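Local coordinates for protein N-acetylglucosamine 2-epimerase (Xylella fastidiosa, PDB 3GT5) that is an isomerase of the N-acylglucosamine 2-epimerase family that probably epimerises or isomerises a sugar, at residues Asn110-Ser123 and Trp136-Phe148. Sequence-based numbering, arbitrary orientation.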
# COMPACT_ATOMS: atom_id res chain seq x y z
N ASN A 110 -11.66 -15.05 2.17
CA ASN A 110 -10.29 -14.97 2.69
C ASN A 110 -9.29 -14.49 1.65
O ASN A 110 -8.88 -15.23 0.79
CB ASN A 110 -9.87 -16.33 3.29
CG ASN A 110 -10.55 -16.61 4.61
OD1 ASN A 110 -10.47 -15.80 5.52
ND2 ASN A 110 -11.20 -17.78 4.74
N HIS A 111 -8.98 -13.21 1.69
CA HIS A 111 -8.12 -12.57 0.71
C HIS A 111 -6.71 -12.48 1.22
O HIS A 111 -6.48 -11.95 2.28
CB HIS A 111 -8.64 -11.17 0.42
CG HIS A 111 -9.78 -11.16 -0.53
ND1 HIS A 111 -9.63 -11.39 -1.88
CD2 HIS A 111 -11.10 -10.94 -0.32
CE1 HIS A 111 -10.81 -11.30 -2.47
NE2 HIS A 111 -11.72 -11.03 -1.55
N CYS A 112 -5.76 -12.99 0.46
CA CYS A 112 -4.34 -12.81 0.79
C CYS A 112 -4.00 -11.32 0.94
O CYS A 112 -3.18 -10.96 1.78
CB CYS A 112 -3.49 -13.42 -0.30
SG CYS A 112 -1.78 -13.54 0.29
N TYR A 113 -4.61 -10.48 0.10
CA TYR A 113 -4.41 -9.04 0.19
C TYR A 113 -4.73 -8.54 1.60
O TYR A 113 -3.97 -7.74 2.19
CB TYR A 113 -5.29 -8.37 -0.88
CG TYR A 113 -5.05 -6.89 -1.08
CD1 TYR A 113 -4.37 -6.41 -2.21
CD2 TYR A 113 -5.52 -5.96 -0.11
CE1 TYR A 113 -4.17 -5.07 -2.38
CE2 TYR A 113 -5.30 -4.65 -0.29
CZ TYR A 113 -4.63 -4.20 -1.41
OH TYR A 113 -4.41 -2.85 -1.61
N GLY A 114 -5.83 -9.03 2.15
CA GLY A 114 -6.25 -8.80 3.55
C GLY A 114 -5.23 -9.22 4.58
O GLY A 114 -4.85 -8.42 5.45
N LEU A 115 -4.73 -10.44 4.46
CA LEU A 115 -3.71 -10.91 5.37
C LEU A 115 -2.38 -10.13 5.32
O LEU A 115 -1.68 -10.06 6.33
CB LEU A 115 -3.45 -12.41 5.15
CG LEU A 115 -4.70 -13.22 5.50
CD1 LEU A 115 -4.50 -14.63 4.98
CD2 LEU A 115 -4.88 -13.17 7.01
N ALA A 116 -1.98 -9.59 4.15
CA ALA A 116 -0.80 -8.73 4.06
C ALA A 116 -1.01 -7.53 5.00
O ALA A 116 -0.13 -7.20 5.83
CB ALA A 116 -0.58 -8.27 2.65
N PHE A 117 -2.18 -6.92 4.88
CA PHE A 117 -2.55 -5.77 5.73
C PHE A 117 -2.69 -6.10 7.20
O PHE A 117 -2.23 -5.35 8.04
CB PHE A 117 -3.63 -4.91 5.11
CG PHE A 117 -3.09 -4.03 4.04
CD1 PHE A 117 -2.41 -2.84 4.37
CD2 PHE A 117 -3.07 -4.43 2.69
CE1 PHE A 117 -1.80 -2.08 3.41
CE2 PHE A 117 -2.44 -3.62 1.72
CZ PHE A 117 -1.80 -2.46 2.08
N VAL A 118 -3.21 -7.26 7.51
CA VAL A 118 -3.21 -7.74 8.90
C VAL A 118 -1.79 -7.91 9.43
O VAL A 118 -1.49 -7.43 10.55
CB VAL A 118 -4.02 -9.04 8.98
CG1 VAL A 118 -3.77 -9.76 10.35
CG2 VAL A 118 -5.58 -8.78 8.76
N MET A 119 -0.89 -8.54 8.65
CA MET A 119 0.55 -8.70 9.03
C MET A 119 1.21 -7.34 9.26
O MET A 119 1.92 -7.13 10.26
CB MET A 119 1.34 -9.55 8.03
CG MET A 119 2.78 -9.76 8.43
SD MET A 119 3.03 -10.79 10.00
CE MET A 119 3.28 -12.42 9.21
N LEU A 120 0.92 -6.39 8.39
CA LEU A 120 1.43 -5.04 8.55
C LEU A 120 0.90 -4.39 9.83
O LEU A 120 1.71 -3.79 10.59
CB LEU A 120 1.05 -4.19 7.33
CG LEU A 120 1.57 -2.75 7.38
CD1 LEU A 120 3.12 -2.71 7.31
CD2 LEU A 120 0.97 -1.89 6.24
N ALA A 121 -0.41 -4.52 10.11
CA ALA A 121 -0.99 -3.92 11.32
C ALA A 121 -0.32 -4.54 12.58
O ALA A 121 0.00 -3.85 13.57
CB ALA A 121 -2.51 -4.09 11.38
N TYR A 122 -0.16 -5.86 12.58
CA TYR A 122 0.45 -6.51 13.76
C TYR A 122 1.93 -6.10 13.92
O TYR A 122 2.40 -5.93 15.06
CB TYR A 122 0.32 -8.04 13.67
CG TYR A 122 -1.09 -8.59 13.80
CD1 TYR A 122 -2.13 -7.89 14.46
CD2 TYR A 122 -1.41 -9.86 13.30
CE1 TYR A 122 -3.41 -8.39 14.55
CE2 TYR A 122 -2.70 -10.39 13.45
CZ TYR A 122 -3.69 -9.66 14.09
OH TYR A 122 -4.96 -10.16 14.21
N SER A 123 2.65 -5.94 12.80
CA SER A 123 4.07 -5.51 12.86
C SER A 123 4.15 -4.09 13.44
O SER A 123 5.00 -3.81 14.30
CB SER A 123 4.70 -5.51 11.47
OG SER A 123 4.66 -6.82 11.00
N TRP A 136 0.95 -12.71 17.51
CA TRP A 136 -0.08 -12.55 16.47
C TRP A 136 0.54 -12.63 15.09
O TRP A 136 -0.09 -13.17 14.16
CB TRP A 136 -0.78 -11.19 16.59
CG TRP A 136 -1.42 -10.90 17.90
CD1 TRP A 136 -1.84 -11.81 18.85
CD2 TRP A 136 -1.75 -9.60 18.41
NE1 TRP A 136 -2.38 -11.14 19.92
CE2 TRP A 136 -2.32 -9.79 19.68
CE3 TRP A 136 -1.58 -8.29 17.93
CZ2 TRP A 136 -2.77 -8.71 20.48
CZ3 TRP A 136 -2.02 -7.21 18.72
CH2 TRP A 136 -2.60 -7.43 19.98
N MET A 137 1.77 -12.09 14.96
CA MET A 137 2.57 -12.19 13.72
C MET A 137 2.88 -13.65 13.42
O MET A 137 2.75 -14.12 12.28
CB MET A 137 3.86 -11.34 13.78
CG MET A 137 3.67 -9.81 13.98
SD MET A 137 5.05 -8.86 14.63
CE MET A 137 6.21 -9.15 13.35
N ASP A 138 3.33 -14.38 14.44
CA ASP A 138 3.63 -15.79 14.24
C ASP A 138 2.36 -16.58 13.85
O ASP A 138 2.41 -17.41 12.94
CB ASP A 138 4.35 -16.39 15.47
CG ASP A 138 4.64 -17.86 15.27
OD1 ASP A 138 5.27 -18.27 14.24
OD2 ASP A 138 4.15 -18.63 16.13
N GLU A 139 1.22 -16.27 14.45
CA GLU A 139 -0.07 -16.92 14.13
C GLU A 139 -0.44 -16.64 12.69
O GLU A 139 -0.92 -17.55 11.99
CB GLU A 139 -1.14 -16.37 15.07
CG GLU A 139 -2.65 -16.61 14.83
CD GLU A 139 -3.45 -15.52 15.56
OE1 GLU A 139 -3.75 -14.46 14.93
OE2 GLU A 139 -3.65 -15.67 16.79
N THR A 140 -0.19 -15.40 12.23
CA THR A 140 -0.52 -15.01 10.84
C THR A 140 0.44 -15.71 9.86
O THR A 140 -0.00 -16.23 8.84
CB THR A 140 -0.46 -13.49 10.68
OG1 THR A 140 -1.31 -12.88 11.66
CG2 THR A 140 -0.91 -13.05 9.25
N TRP A 141 1.72 -15.77 10.20
CA TRP A 141 2.70 -16.53 9.39
C TRP A 141 2.21 -18.00 9.24
O TRP A 141 2.21 -18.58 8.14
CB TRP A 141 4.08 -16.47 10.05
CG TRP A 141 5.11 -17.36 9.39
CD1 TRP A 141 5.33 -18.68 9.66
CD2 TRP A 141 6.01 -17.02 8.33
NE1 TRP A 141 6.31 -19.17 8.87
CE2 TRP A 141 6.75 -18.18 8.05
CE3 TRP A 141 6.31 -15.84 7.63
CZ2 TRP A 141 7.74 -18.21 7.07
CZ3 TRP A 141 7.29 -15.87 6.68
CH2 TRP A 141 8.01 -17.04 6.41
N CYS A 142 1.83 -18.61 10.36
CA CYS A 142 1.40 -20.02 10.33
C CYS A 142 0.18 -20.23 9.45
O CYS A 142 0.16 -21.17 8.66
CB CYS A 142 1.17 -20.55 11.72
SG CYS A 142 2.71 -20.78 12.57
N LEU A 143 -0.79 -19.31 9.55
CA LEU A 143 -2.00 -19.35 8.74
C LEU A 143 -1.68 -19.23 7.24
O LEU A 143 -2.21 -20.02 6.42
CB LEU A 143 -2.94 -18.22 9.15
CG LEU A 143 -4.31 -18.30 8.45
CD1 LEU A 143 -5.24 -19.30 9.12
CD2 LEU A 143 -4.90 -16.87 8.36
N LEU A 144 -0.80 -18.28 6.89
CA LEU A 144 -0.30 -18.11 5.52
C LEU A 144 0.43 -19.36 5.04
O LEU A 144 0.24 -19.80 3.90
CB LEU A 144 0.60 -16.86 5.45
CG LEU A 144 -0.19 -15.55 5.54
CD1 LEU A 144 0.80 -14.42 5.85
CD2 LEU A 144 -0.92 -15.31 4.23
N GLU A 145 1.28 -19.96 5.88
CA GLU A 145 2.01 -21.18 5.43
C GLU A 145 1.06 -22.35 5.22
O GLU A 145 1.26 -23.16 4.33
CB GLU A 145 3.05 -21.60 6.49
CG GLU A 145 4.33 -20.72 6.56
CD GLU A 145 5.11 -20.55 5.25
OE1 GLU A 145 6.06 -21.31 4.94
OE2 GLU A 145 4.84 -19.56 4.56
N ARG A 146 0.07 -22.46 6.08
CA ARG A 146 -0.89 -23.57 6.05
C ARG A 146 -1.75 -23.51 4.80
O ARG A 146 -1.99 -24.55 4.20
CB ARG A 146 -1.78 -23.51 7.30
CG ARG A 146 -2.79 -24.64 7.57
CD ARG A 146 -3.33 -24.50 9.03
NE ARG A 146 -2.20 -24.56 9.98
CZ ARG A 146 -1.73 -23.59 10.80
NH1 ARG A 146 -2.30 -22.37 10.94
NH2 ARG A 146 -0.63 -23.89 11.52
N HIS A 147 -2.21 -22.33 4.40
CA HIS A 147 -3.20 -22.23 3.33
C HIS A 147 -2.76 -21.53 2.05
O HIS A 147 -3.18 -21.92 0.95
CB HIS A 147 -4.45 -21.52 3.82
CG HIS A 147 -5.12 -22.20 4.98
ND1 HIS A 147 -5.70 -23.45 4.89
CD2 HIS A 147 -5.35 -21.76 6.24
CE1 HIS A 147 -6.26 -23.75 6.06
NE2 HIS A 147 -6.05 -22.74 6.89
N PHE A 148 -1.99 -20.44 2.18
CA PHE A 148 -1.74 -19.58 1.05
C PHE A 148 -0.41 -19.79 0.31
O PHE A 148 -0.29 -19.55 -0.86
CB PHE A 148 -1.81 -18.11 1.51
CG PHE A 148 -3.17 -17.65 1.84
CD1 PHE A 148 -3.95 -16.97 0.89
CD2 PHE A 148 -3.70 -17.88 3.10
CE1 PHE A 148 -5.20 -16.55 1.18
CE2 PHE A 148 -5.01 -17.45 3.40
CZ PHE A 148 -5.75 -16.78 2.44
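Y122 packs against W136, M137 and T140 along its side chain, from CB to the ring. Its CB lies 3.8 Å from CG of M137. With CG anti to the carbonyl carbon (chi1 -68°), the ring lies with one face against W136 CB, 3.7 Å from the ring centroid, a CH-pi contact. The indole turns its edge toward the same ring, planes at 54°, and brings CE3 to 3.5 Å from Y122 CD1. At the ring's edge and in its plane, T140 OG1 approaches CE2 at 3.4 Å; this hydroxyl donates a hydrogen bond to W136 O, which also takes T140 N from the opposite face of its carbonyl plane. The phenol OH ends on Y96 and R85, and R85 also pairs with E139. T140 fits as a knob among L115, V118, M119 and Y122. The bent M119 chain reaches across to put CE 3.5 Å from M137 O. Farther along, L115 CD1 presses on F148 CE2 and lies 3.7 Å from L144 CD2, while C112 SG sits obliquely to the F148 ring. Helices 112-123 and 136-147, at 161° and 9.5 Å at their closest approach, form an antiparallel helical hairpin, the repeating element of the (alpha/alpha)6 barrel of this family.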